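Local coordinates for protein pyridoxal kinase (Entamoeba histolytica, PDB 4S1H) that probably catalyses the ATP-dependent phosphorylation of pyridoxal to pyridoxal 5'-phosphate, and binds ADP together with magnesium ions, at residues V106-L114 and G217-I228; N156-C165 and I181-S192. All coordinates share one frame; numbering follows the deposited sequence.

How the interactions relate
Interaction 1 lies near the middle of the fold, its centre about 4 Å from the centre of the chain, whereas interaction 2 is peripheral, its centre about 17 Å from that same point. Their centres are about 19 Å apart and their nearest atoms about 5 Å, without touching. In sequence order, strand 107-110 comes first, then both segments of interaction 2, and finally helix 216-229. Interaction 1 packs that helix on the mixed, mainly parallel sheet; interaction 2 packs helix 158-170 on the separate antiparallel sheet. ADP joins them: Gly217 of interaction 1 binds its beta-phosphate, while Ile187 of interaction 2 touches its adenine. The nucleotide site is thus assembled from both sheet regions.

Interaction 1 of 2, residues V106-L114 and G217-I228; sequences VYFLCDPIL and GDTLTYILLSWI. With MG (magnesium ion), chain D; ADP (adenosine-5'-diphosphate), chain C.
The magnesium and phosphate end of the active site in this ribokinase-clan enzyme is built where Asp111, just past strand 107-110, faces the first turns of helix 216-229. Asp111 OD1 binds one of the magnesium ions at 2.0 Å, which four waters and Thr141 O also coordinate. The other carboxylate oxygen turns to the helix: Asp111 OD2 approaches Thr221 OG1 to 2.8 Å. With CG anti to the backbone N (chi1 -170°), the carboxylate is placed where OD1 reaches the metal and OD2 reaches that hydroxyl. One of the magnesium waters also donates to Gly217 O. Asp111 OD2 and Asp218 OD1, two like charges 3.7 Å apart, are bridged by a water; the magnesium on OD1 would probably offset the charge of Asp111, and Asp218 OD2 accepts from Gly18 N. At the phosphate, Gly217 N donates to ADP O2B (3.0 Å, N-H...O angle 140°).

Behind this polar end the contact turns apolar. Leu109 CD2 meets the methyl Thr221 CG2 at 3.6 Å, while Leu109 CD1 reaches Leu225 CB at 4.3 Å. Farther back, Ile228 CD1 lies 3.9 Å from Tyr107 OH, oblique to the ring, and Ile228 CG2 stands over one ring face, offset toward its rim.

Strand and helix run nearly antiparallel (164°), with axes 10.5 Å apart. Backbone hydrogen bonds join Tyr107 and Leu109 to Leu79, and Leu109 to Thr81, of strand 78-81, whose Val80 also touches Leu225; helix 18-28 meets Tyr222, and helix 234-250 packs against Leu220 and Leu224.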
loop_
_atom_site.group_PDB
_atom_site.type_symbol
_atom_site.label_atom_id
_atom_site.label_comp_id
_atom_site.label_asym_id
_atom_site.label_seq_id
_atom_site.Cartn_x
_atom_site.Cartn_y
_atom_site.Cartn_z
ATOM N N VAL A 106 0.753 23.917 -2.885
ATOM C CA VAL A 106 1.039 22.503 -2.762
ATOM C C VAL A 106 2.551 22.373 -2.586
ATOM O O VAL A 106 3.315 22.845 -3.417
ATOM C CB VAL A 106 0.559 21.708 -3.992
ATOM C CG1 VAL A 106 0.893 20.222 -3.879
ATOM C CG2 VAL A 106 -0.946 21.903 -4.170
ATOM N N TYR A 107 2.958 21.754 -1.495
ATOM C CA TYR A 107 4.354 21.478 -1.210
ATOM C C TYR A 107 4.772 20.184 -1.941
ATOM O O TYR A 107 4.273 19.096 -1.656
ATOM C CB TYR A 107 4.556 21.359 0.302
ATOM C CG TYR A 107 5.998 21.245 0.782
ATOM C CD1 TYR A 107 6.763 22.385 1.062
ATOM C CD2 TYR A 107 6.586 20.000 1.015
ATOM C CE1 TYR A 107 8.076 22.269 1.519
ATOM C CE2 TYR A 107 7.904 19.878 1.466
ATOM C CZ TYR A 107 8.637 21.015 1.727
ATOM O OH TYR A 107 9.933 20.895 2.185
ATOM N N PHE A 108 5.705 20.301 -2.882
ATOM C CA PHE A 108 6.140 19.176 -3.698
ATOM C C PHE A 108 7.538 18.740 -3.314
ATOM O O PHE A 108 8.506 19.501 -3.469
ATOM C CB PHE A 108 6.015 19.556 -5.166
ATOM C CG PHE A 108 6.585 18.554 -6.150
ATOM C CD1 PHE A 108 6.670 17.183 -5.879
ATOM C CD2 PHE A 108 7.052 19.012 -7.389
ATOM C CE1 PHE A 108 7.185 16.304 -6.822
ATOM C CE2 PHE A 108 7.519 18.121 -8.331
ATOM C CZ PHE A 108 7.584 16.768 -8.054
ATOM N N LEU A 109 7.631 17.547 -2.748
ATOM C CA LEU A 109 8.889 16.864 -2.490
ATOM C C LEU A 109 9.151 15.918 -3.644
ATOM O O LEU A 109 8.424 14.938 -3.835
ATOM C CB LEU A 109 8.825 16.093 -1.161
ATOM C CG LEU A 109 10.120 15.431 -0.651
ATOM C CD1 LEU A 109 9.939 15.047 0.809
ATOM C CD2 LEU A 109 10.550 14.225 -1.450
ATOM N N CYS A 110 10.183 16.186 -4.417
ATOM C CA CYS A 110 10.605 15.348 -5.517
ATOM C C CYS A 110 11.773 14.505 -5.047
ATOM O O CYS A 110 12.832 15.037 -4.689
ATOM C CB CYS A 110 10.984 16.183 -6.743
ATOM S SG CYS A 110 11.485 15.203 -8.169
ATOM N N ASP A 111 11.588 13.201 -5.011
ATOM C CA ASP A 111 12.670 12.285 -4.663
ATOM C C ASP A 111 13.127 11.628 -5.954
ATOM O O ASP A 111 12.511 10.675 -6.416
ATOM C CB ASP A 111 12.104 11.230 -3.711
ATOM C CG ASP A 111 13.148 10.382 -3.090
ATOM O OD1 ASP A 111 14.317 10.819 -3.021
ATOM O OD2 ASP A 111 12.789 9.283 -2.575
ATOM N N PRO A 112 14.182 12.152 -6.579
ATOM C CA PRO A 112 14.633 11.598 -7.845
ATOM C C PRO A 112 15.286 10.245 -7.587
ATOM O O PRO A 112 16.193 10.156 -6.786
ATOM C CB PRO A 112 15.622 12.636 -8.343
ATOM C CG PRO A 112 16.164 13.285 -7.116
ATOM C CD PRO A 112 15.094 13.167 -6.054
ATOM N N ILE A 113 14.792 9.209 -8.244
ATOM C CA ILE A 113 15.318 7.851 -8.106
ATOM C C ILE A 113 15.982 7.496 -9.416
ATOM O O ILE A 113 15.340 7.168 -10.406
ATOM C CB ILE A 113 14.232 6.806 -7.781
ATOM C CG1 ILE A 113 13.358 7.291 -6.627
ATOM C CG2 ILE A 113 14.872 5.457 -7.480
ATOM C CD1 ILE A 113 14.104 7.588 -5.347
ATOM N N LEU A 114 17.293 7.584 -9.413
ATOM C CA LEU A 114 18.057 7.362 -10.629
ATOM C C LEU A 114 19.158 6.321 -10.458
ATOM O O LEU A 114 19.456 5.584 -11.396
ATOM C CB LEU A 114 18.650 8.668 -11.128
ATOM C CG LEU A 114 17.666 9.793 -11.424
ATOM C CD1 LEU A 114 18.445 11.033 -11.794
ATOM C CD2 LEU A 114 16.742 9.401 -12.551
ATOM N N GLY A 217 16.260 5.288 1.196
ATOM C CA GLY A 217 15.955 6.623 0.747
ATOM C C GLY A 217 14.476 6.888 0.662
ATOM O O GLY A 217 14.021 7.974 0.981
ATOM N N ASP A 218 13.729 5.893 0.198
ATOM C CA ASP A 218 12.274 6.029 0.147
ATOM C C ASP A 218 11.692 6.205 1.559
ATOM O O ASP A 218 10.828 7.056 1.787
ATOM C CB ASP A 218 11.656 4.793 -0.555
ATOM C CG ASP A 218 12.231 4.566 -1.969
ATOM O OD1 ASP A 218 12.713 5.562 -2.589
ATOM O OD2 ASP A 218 12.211 3.396 -2.455
ATOM N N THR A 219 12.152 5.383 2.483
ATOM C CA THR A 219 11.708 5.434 3.874
ATOM C C THR A 219 12.028 6.806 4.460
ATOM O O THR A 219 11.170 7.443 5.049
ATOM C CB THR A 219 12.345 4.294 4.662
ATOM O OG1 THR A 219 11.898 3.049 4.112
ATOM C CG2 THR A 219 12.029 4.378 6.136
ATOM N N LEU A 220 13.244 7.299 4.244
ATOM C CA LEU A 220 13.581 8.662 4.680
ATOM C C LEU A 220 12.594 9.715 4.152
ATOM O O LEU A 220 12.114 10.571 4.918
ATOM C CB LEU A 220 15.022 9.065 4.267
ATOM C CG LEU A 220 15.467 10.528 4.536
ATOM C CD1 LEU A 220 15.344 10.896 6.000
ATOM C CD2 LEU A 220 16.873 10.741 4.029
ATOM N N THR A 221 12.317 9.659 2.854
ATOM C CA THR A 221 11.447 10.597 2.191
ATOM C C THR A 221 10.080 10.643 2.895
ATOM O O THR A 221 9.591 11.744 3.193
ATOM C CB THR A 221 11.250 10.186 0.732
ATOM O OG1 THR A 221 12.456 10.410 -0.001
ATOM C CG2 THR A 221 10.107 10.945 0.065
ATOM N N TYR A 222 9.472 9.490 3.158
ATOM C CA TYR A 222 8.106 9.507 3.735
ATOM C C TYR A 222 8.061 9.836 5.223
ATOM O O TYR A 222 7.130 10.485 5.672
ATOM C CB TYR A 222 7.351 8.212 3.422
ATOM C CG TYR A 222 7.073 8.130 1.945
ATOM C CD1 TYR A 222 6.082 8.933 1.348
ATOM C CD2 TYR A 222 7.801 7.289 1.136
ATOM C CE1 TYR A 222 5.849 8.881 -0.031
ATOM C CE2 TYR A 222 7.573 7.238 -0.236
ATOM C CZ TYR A 222 6.610 8.039 -0.801
ATOM O OH TYR A 222 6.368 7.998 -2.148
ATOM N N ILE A 223 9.104 9.491 5.971
ATOM C CA ILE A 223 9.138 9.902 7.388
ATOM C C ILE A 223 9.344 11.429 7.460
ATOM O O ILE A 223 8.634 12.118 8.197
ATOM C CB ILE A 223 10.204 9.164 8.218
ATOM C CG1 ILE A 223 9.923 7.643 8.221
ATOM C CG2 ILE A 223 10.174 9.673 9.659
ATOM C CD1 ILE A 223 11.039 6.787 8.799
ATOM N N LEU A 224 10.324 11.923 6.711
ATOM C CA LEU A 224 10.558 13.384 6.623
ATOM C C LEU A 224 9.296 14.164 6.245
ATOM O O LEU A 224 8.877 15.084 6.947
ATOM C CB LEU A 224 11.652 13.654 5.589
ATOM C CG LEU A 224 11.875 15.113 5.205
ATOM C CD1 LEU A 224 12.293 15.904 6.425
ATOM C CD2 LEU A 224 12.903 15.162 4.093
ATOM N N LEU A 225 8.623 13.724 5.173
ATOM C CA LEU A 225 7.374 14.373 4.729
ATOM C C LEU A 225 6.289 14.323 5.777
ATOM O O LEU A 225 5.601 15.315 5.993
ATOM C CB LEU A 225 6.835 13.697 3.471
ATOM C CG LEU A 225 5.562 14.323 2.912
ATOM C CD1 LEU A 225 5.872 15.650 2.235
ATOM C CD2 LEU A 225 4.877 13.340 1.982
ATOM N N SER A 226 6.117 13.167 6.438
ATOM C CA SER A 226 5.096 13.049 7.485
ATOM C C SER A 226 5.325 14.116 8.571
ATOM O O SER A 226 4.394 14.773 8.983
ATOM C CB SER A 226 5.069 11.659 8.097
ATOM O OG SER A 226 4.745 10.710 7.097
ATOM N N TRP A 227 6.574 14.309 9.015
ATOM C CA TRP A 227 6.836 15.307 10.051
ATOM C C TRP A 227 6.658 16.751 9.541
ATOM O O TRP A 227 6.127 17.575 10.251
ATOM C CB TRP A 227 8.225 15.138 10.653
ATOM C CG TRP A 227 8.353 13.981 11.567
ATOM C CD1 TRP A 227 9.274 13.003 11.491
ATOM C CD2 TRP A 227 7.533 13.681 12.719
ATOM N NE1 TRP A 227 9.093 12.105 12.517
ATOM C CE2 TRP A 227 8.021 12.494 13.275
ATOM C CE3 TRP A 227 6.433 14.312 13.337
ATOM C CZ2 TRP A 227 7.443 11.888 14.401
ATOM C CZ3 TRP A 227 5.840 13.699 14.449
ATOM C CH2 TRP A 227 6.353 12.505 14.976
ATOM N N ILE A 228 7.018 17.001 8.293
ATOM C CA ILE A 228 6.688 18.286 7.675
ATOM C C ILE A 228 5.180 18.538 7.678
ATOM O O ILE A 228 4.718 19.624 8.041
ATOM C CB ILE A 228 7.235 18.378 6.255
ATOM C CG1 ILE A 228 8.773 18.445 6.263
ATOM C CG2 ILE A 228 6.680 19.601 5.546
ATOM C CD1 ILE A 228 9.405 18.205 4.926
HETATM MG MG MG D . 16.031 10.163 -2.235
HETATM P PB ADP C . 18.990 5.949 -1.320
HETATM O O1B ADP C . 20.387 5.616 -1.790
HETATM O O2B ADP C . 18.108 4.724 -1.143
HETATM O O3B ADP C . 18.405 7.084 -2.103
HETATM P PA ADP C . 20.499 6.807 1.003
HETATM O O1A ADP C . 20.914 8.238 0.792
HETATM O O2A ADP C . 21.470 5.712 0.713
HETATM O O3A ADP C . 19.136 6.521 0.172
HETATM O "O5'" ADP C . 19.979 6.616 2.485
HETATM C "C5'" ADP C . 18.975 7.410 3.084
HETATM C "C4'" ADP C . 19.300 7.492 4.548
HETATM O "O4'" ADP C . 19.340 6.174 5.096
HETATM C "C3'" ADP C . 20.686 8.082 4.782
HETATM O "O3'" ADP C . 20.626 9.506 4.922
HETATM C "C2'" ADP C . 21.125 7.373 6.027
HETATM O "O2'" ADP C . 20.599 8.037 7.167
HETATM C "C1'" ADP C . 20.474 6.005 5.936
HETATM N N9 ADP C . 21.344 4.927 5.411
HETATM C C8 ADP C . 21.359 4.359 4.198
HETATM N N7 ADP C . 22.291 3.376 4.117
HETATM C C5 ADP C . 22.882 3.308 5.318
HETATM C C6 ADP C . 23.943 2.483 5.940
HETATM N N6 ADP C . 24.560 1.530 5.210
HETATM N N1 ADP C . 24.261 2.744 7.226
HETATM C C2 ADP C . 23.635 3.714 7.951
HETATM N N3 ADP C . 22.656 4.493 7.447
HETATM C C4 ADP C . 22.253 4.329 6.164
HETATM O O HOH W 1 10.738 7.894 -2.550
HETATM O O HOH W 2 15.242 8.103 -2.059
HETATM O O HOH W 3 16.742 9.715 -4.022
HETATM O O HOH W 4 15.153 10.459 -0.113
HETATM O O HOH W 5 17.773 9.603 -1.308
#

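Interaction 2 of 2, residues N156-C165 and I181-S192; sequences NSVSEAIKAC and IKEGNDIILLCS. With ADP (adenosine-5'-diphosphate), chain C.
Apolar packing dominates this contact, in which helix 158-170 lies on the beta hairpin formed by strands 175-183 and 186-193. Ala161 CB touches a side chain from each strand, 3.7 Å from Ile181 CD1 and 3.8 Å from Leu190 CD2. That same leucine methyl also meets Ile162 CG1 and Cys165 SG. Val158 CG2, anti to its carbonyl carbon, meets Ile188 CG2 at 3.9 Å, the two side chains crossing at about a right angle. At the far end Cys165 CB abuts Ser192 OG at 3.7 Å; that hydroxyl is hydrogen-bonded to His169.

The polar bonds near the helix start are local. Asn156 N donates to Glu160 OE1 (2.7 Å), its N-H coming almost head-on to the carboxylate C-O bond, and Ser157 OG, at the N-cap, shares a hydrogen bond with Ser159 OG. In the hairpin, Ile181 and Ile188 exchange a pair of backbone hydrogen bonds, and a type II' turn from Glu183 to Asp186 connects the strands.

Bound ADP lies by Ile187, whose CD1 is 3.6 Å from adenine C5.

With no hydrogen bond crossing between the segments, attachment rests mainly on apolar side-chain packing. The Glu183 carboxylate flanks Val158 (OE2 to CG2 4.0 Å), yet Val158 N, buried here, has no polar partner in the model.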
loop_
_atom_site.group_PDB
_atom_site.type_symbol
_atom_site.label_atom_id
_atom_site.label_comp_id
_atom_site.label_asym_id
_atom_site.label_seq_id
_atom_site.Cartn_x
_atom_site.Cartn_y
_atom_site.Cartn_z
ATOM N N ASN A 156 31.714 13.705 -4.795
ATOM C CA ASN A 156 32.487 12.769 -3.978
ATOM C C ASN A 156 32.824 13.324 -2.600
ATOM O O ASN A 156 33.610 12.719 -1.878
ATOM C CB ASN A 156 33.786 12.387 -4.705
ATOM C CG ASN A 156 33.541 11.748 -6.045
ATOM O OD1 ASN A 156 32.885 10.708 -6.169
ATOM N ND2 ASN A 156 34.046 12.404 -7.077
ATOM N N SER A 157 32.247 14.470 -2.251
ATOM C CA SER A 157 32.564 15.158 -1.037
ATOM C C SER A 157 31.575 16.247 -0.811
ATOM O O SER A 157 30.830 16.584 -1.716
ATOM C CB SER A 157 33.948 15.821 -1.140
ATOM O OG SER A 157 33.961 16.824 -2.159
ATOM N N VAL A 158 31.620 16.831 0.379
ATOM C CA VAL A 158 30.677 17.908 0.718
ATOM C C VAL A 158 30.948 19.138 -0.158
ATOM O O VAL A 158 30.011 19.712 -0.698
ATOM C CB VAL A 158 30.762 18.265 2.213
ATOM C CG1 VAL A 158 30.038 19.567 2.512
ATOM C CG2 VAL A 158 30.193 17.117 3.056
ATOM N N SER A 159 32.212 19.505 -0.350
ATOM C CA SER A 159 32.477 20.651 -1.194
ATOM C C SER A 159 31.842 20.432 -2.600
ATOM O O SER A 159 31.196 21.331 -3.156
ATOM C CB SER A 159 33.977 20.908 -1.297
ATOM O OG SER A 159 34.601 19.832 -1.961
ATOM N N GLU A 160 32.123 19.260 -3.196
ATOM C CA GLU A 160 31.538 18.952 -4.495
ATOM C C GLU A 160 30.027 19.026 -4.469
ATOM O O GLU A 160 29.441 19.563 -5.387
ATOM C CB GLU A 160 32.048 17.623 -5.041
ATOM C CG GLU A 160 33.506 17.718 -5.438
ATOM C CD GLU A 160 34.094 16.460 -6.067
ATOM O OE1 GLU A 160 33.552 15.359 -5.850
ATOM O OE2 GLU A 160 35.140 16.583 -6.757
ATOM N N ALA A 161 29.395 18.448 -3.438
ATOM C CA ALA A 161 27.952 18.574 -3.304
ATOM C C ALA A 161 27.533 20.034 -3.274
ATOM O O ALA A 161 26.518 20.360 -3.868
ATOM C CB ALA A 161 27.452 17.826 -2.078
ATOM N N ILE A 162 28.282 20.885 -2.572
ATOM C CA ILE A 162 27.878 22.304 -2.487
ATOM C C ILE A 162 27.886 22.940 -3.904
ATOM O O ILE A 162 26.974 23.654 -4.274
ATOM C CB ILE A 162 28.757 23.070 -1.477
ATOM C CG1 ILE A 162 28.399 22.673 -0.032
ATOM C CG2 ILE A 162 28.633 24.567 -1.691
ATOM C CD1 ILE A 162 29.465 23.064 0.985
ATOM N N LYS A 163 28.932 22.664 -4.689
ATOM C CA LYS A 163 29.011 23.169 -6.063
ATOM C C LYS A 163 27.858 22.668 -6.950
ATOM O O LYS A 163 27.295 23.430 -7.739
ATOM C CB LYS A 163 30.352 22.792 -6.698
ATOM C CG LYS A 163 31.576 23.355 -6.035
ATOM C CD LYS A 163 32.823 22.887 -6.800
ATOM C CE LYS A 163 34.154 23.283 -6.192
ATOM N NZ LYS A 163 35.274 22.727 -7.014
ATOM N N ALA A 164 27.488 21.395 -6.798
ATOM C CA ALA A 164 26.421 20.836 -7.595
ATOM C C ALA A 164 25.075 21.430 -7.143
ATOM O O ALA A 164 24.205 21.712 -7.979
ATOM C CB ALA A 164 26.421 19.314 -7.499
ATOM N N CYS A 165 24.902 21.632 -5.834
ATOM C CA CYS A 165 23.640 22.233 -5.329
ATOM C C CYS A 165 23.469 23.635 -5.897
ATOM O O CYS A 165 22.360 24.041 -6.227
ATOM C CB CYS A 165 23.610 22.301 -3.805
ATOM S SG CYS A 165 23.295 20.699 -3.024
ATOM N N ILE A 181 26.407 11.252 1.296
ATOM C CA ILE A 181 27.702 11.537 0.703
ATOM C C ILE A 181 28.701 10.718 1.511
ATOM O O ILE A 181 28.797 10.880 2.721
ATOM C CB ILE A 181 28.074 13.028 0.798
ATOM C CG1 ILE A 181 27.018 13.908 0.134
ATOM C CG2 ILE A 181 29.463 13.259 0.192
ATOM C CD1 ILE A 181 27.046 15.359 0.586
ATOM N N LYS A 182 29.463 9.861 0.835
ATOM C CA LYS A 182 30.506 9.035 1.487
ATOM C C LYS A 182 31.647 9.891 2.025
ATOM O O LYS A 182 32.195 10.710 1.304
ATOM C CB LYS A 182 31.094 8.002 0.501
ATOM C CG LYS A 182 30.083 7.077 -0.171
ATOM C CD LYS A 182 30.798 6.129 -1.122
ATOM C CE LYS A 182 29.879 5.262 -1.939
ATOM N NZ LYS A 182 28.962 6.003 -2.841
ATOM N N GLU A 183 31.957 9.730 3.309
ATOM C CA GLU A 183 33.113 10.374 3.934
ATOM C C GLU A 183 33.716 9.382 4.947
ATOM O O GLU A 183 33.247 9.269 6.081
ATOM C CB GLU A 183 32.710 11.708 4.593
ATOM C CG GLU A 183 33.774 12.803 4.492
ATOM C CD GLU A 183 33.722 13.566 3.161
ATOM O OE1 GLU A 183 33.928 12.947 2.090
ATOM O OE2 GLU A 183 33.479 14.798 3.174
ATOM N N GLY A 184 34.743 8.647 4.515
ATOM C CA GLY A 184 35.342 7.573 5.323
ATOM C C GLY A 184 34.371 6.426 5.587
ATOM O O GLY A 184 33.871 5.822 4.645
ATOM N N ASN A 185 34.100 6.139 6.867
ATOM C CA ASN A 185 33.059 5.171 7.274
ATOM C C ASN A 185 31.813 5.860 7.824
ATOM O O ASN A 185 31.031 5.254 8.578
ATOM C CB ASN A 185 33.594 4.197 8.319
ATOM C CG ASN A 185 34.788 3.402 7.825
ATOM O OD1 ASN A 185 35.042 3.310 6.620
ATOM N ND2 ASN A 185 35.519 2.803 8.759
ATOM N N ASP A 186 31.654 7.133 7.462
ATOM C CA ASP A 186 30.443 7.862 7.724
ATOM C C ASP A 186 29.748 8.169 6.418
ATOM O O ASP A 186 30.320 8.100 5.329
ATOM C CB ASP A 186 30.730 9.170 8.467
ATOM C CG ASP A 186 31.428 8.938 9.793
ATOM O OD1 ASP A 186 30.860 8.209 10.644
ATOM O OD2 ASP A 186 32.546 9.473 9.973
ATOM N N ILE A 187 28.486 8.503 6.585
ATOM C CA ILE A 187 27.633 9.056 5.570
ATOM C C ILE A 187 27.376 10.483 6.031
ATOM O O ILE A 187 26.891 10.695 7.155
ATOM C CB ILE A 187 26.308 8.235 5.544
ATOM C CG1 ILE A 187 26.587 6.818 5.005
ATOM C CG2 ILE A 187 25.219 8.932 4.731
ATOM C CD1 ILE A 187 25.406 5.871 5.173
ATOM N N ILE A 188 27.622 11.471 5.169
ATOM C CA ILE A 188 27.202 12.853 5.446
ATOM C C ILE A 188 25.956 13.199 4.670
ATOM O O ILE A 188 25.857 12.900 3.485
ATOM C CB ILE A 188 28.275 13.893 5.071
ATOM C CG1 ILE A 188 29.611 13.456 5.602
ATOM C CG2 ILE A 188 27.857 15.264 5.595
ATOM C CD1 ILE A 188 29.658 13.170 7.085
ATOM N N LEU A 189 24.985 13.783 5.373
ATOM C CA LEU A 189 23.825 14.379 4.787
ATOM C C LEU A 189 24.061 15.879 4.753
ATOM O O LEU A 189 24.580 16.427 5.714
ATOM C CB LEU A 189 22.584 14.008 5.609
ATOM C CG LEU A 189 21.265 14.699 5.320
ATOM C CD1 LEU A 189 20.105 13.706 5.519
ATOM C CD2 LEU A 189 21.083 15.932 6.190
ATOM N N LEU A 190 23.715 16.519 3.642
ATOM C CA LEU A 190 23.820 17.962 3.475
ATOM C C LEU A 190 22.434 18.542 3.188
ATOM O O LEU A 190 21.676 17.989 2.356
ATOM C CB LEU A 190 24.780 18.288 2.336
ATOM C CG LEU A 190 24.750 19.728 1.805
ATOM C CD1 LEU A 190 25.364 20.705 2.798
ATOM C CD2 LEU A 190 25.467 19.753 0.470
ATOM N N CYS A 191 22.039 19.583 3.919
ATOM C CA CYS A 191 20.816 20.331 3.610
ATOM C C CYS A 191 21.235 21.712 3.160
ATOM O O CYS A 191 21.862 22.448 3.934
ATOM C CB CYS A 191 19.923 20.453 4.812
ATOM S SG CYS A 191 18.256 20.956 4.358
ATOM N N SER A 192 20.914 22.038 1.909
ATOM C CA SER A 192 21.397 23.247 1.260
ATOM C C SER A 192 20.175 24.066 0.841
ATOM O O SER A 192 19.263 23.543 0.215
ATOM C CB SER A 192 22.188 22.877 0.022
ATOM O OG SER A 192 22.613 24.013 -0.732
HETATM P PB ADP C . 18.990 5.949 -1.320
HETATM O O1B ADP C . 20.387 5.616 -1.790
HETATM O O2B ADP C . 18.108 4.724 -1.143
HETATM O O3B ADP C . 18.405 7.084 -2.103
HETATM P PA ADP C . 20.499 6.807 1.003
HETATM O O1A ADP C . 20.914 8.238 0.792
HETATM O O2A ADP C . 21.470 5.712 0.713
HETATM O O3A ADP C . 19.136 6.521 0.172
HETATM O "O5'" ADP C . 19.979 6.616 2.485
HETATM C "C5'" ADP C . 18.975 7.410 3.084
HETATM C "C4'" ADP C . 19.300 7.492 4.548
HETATM O "O4'" ADP C . 19.340 6.174 5.096
HETATM C "C3'" ADP C . 20.686 8.082 4.782
HETATM O "O3'" ADP C . 20.626 9.506 4.922
HETATM C "C2'" ADP C . 21.125 7.373 6.027
HETATM O "O2'" ADP C . 20.599 8.037 7.167
HETATM C "C1'" ADP C . 20.474 6.005 5.936
HETATM N N9 ADP C . 21.344 4.927 5.411
HETATM C C8 ADP C . 21.359 4.359 4.198
HETATM N N7 ADP C . 22.291 3.376 4.117
HETATM C C5 ADP C . 22.882 3.308 5.318
HETATM C C6 ADP C . 23.943 2.483 5.940
HETATM N N6 ADP C . 24.560 1.530 5.210
HETATM N N1 ADP C . 24.261 2.744 7.226
HETATM C C2 ADP C . 23.635 3.714 7.951
HETATM N N3 ADP C . 22.656 4.493 7.447
HETATM C C4 ADP C . 22.253 4.329 6.164
#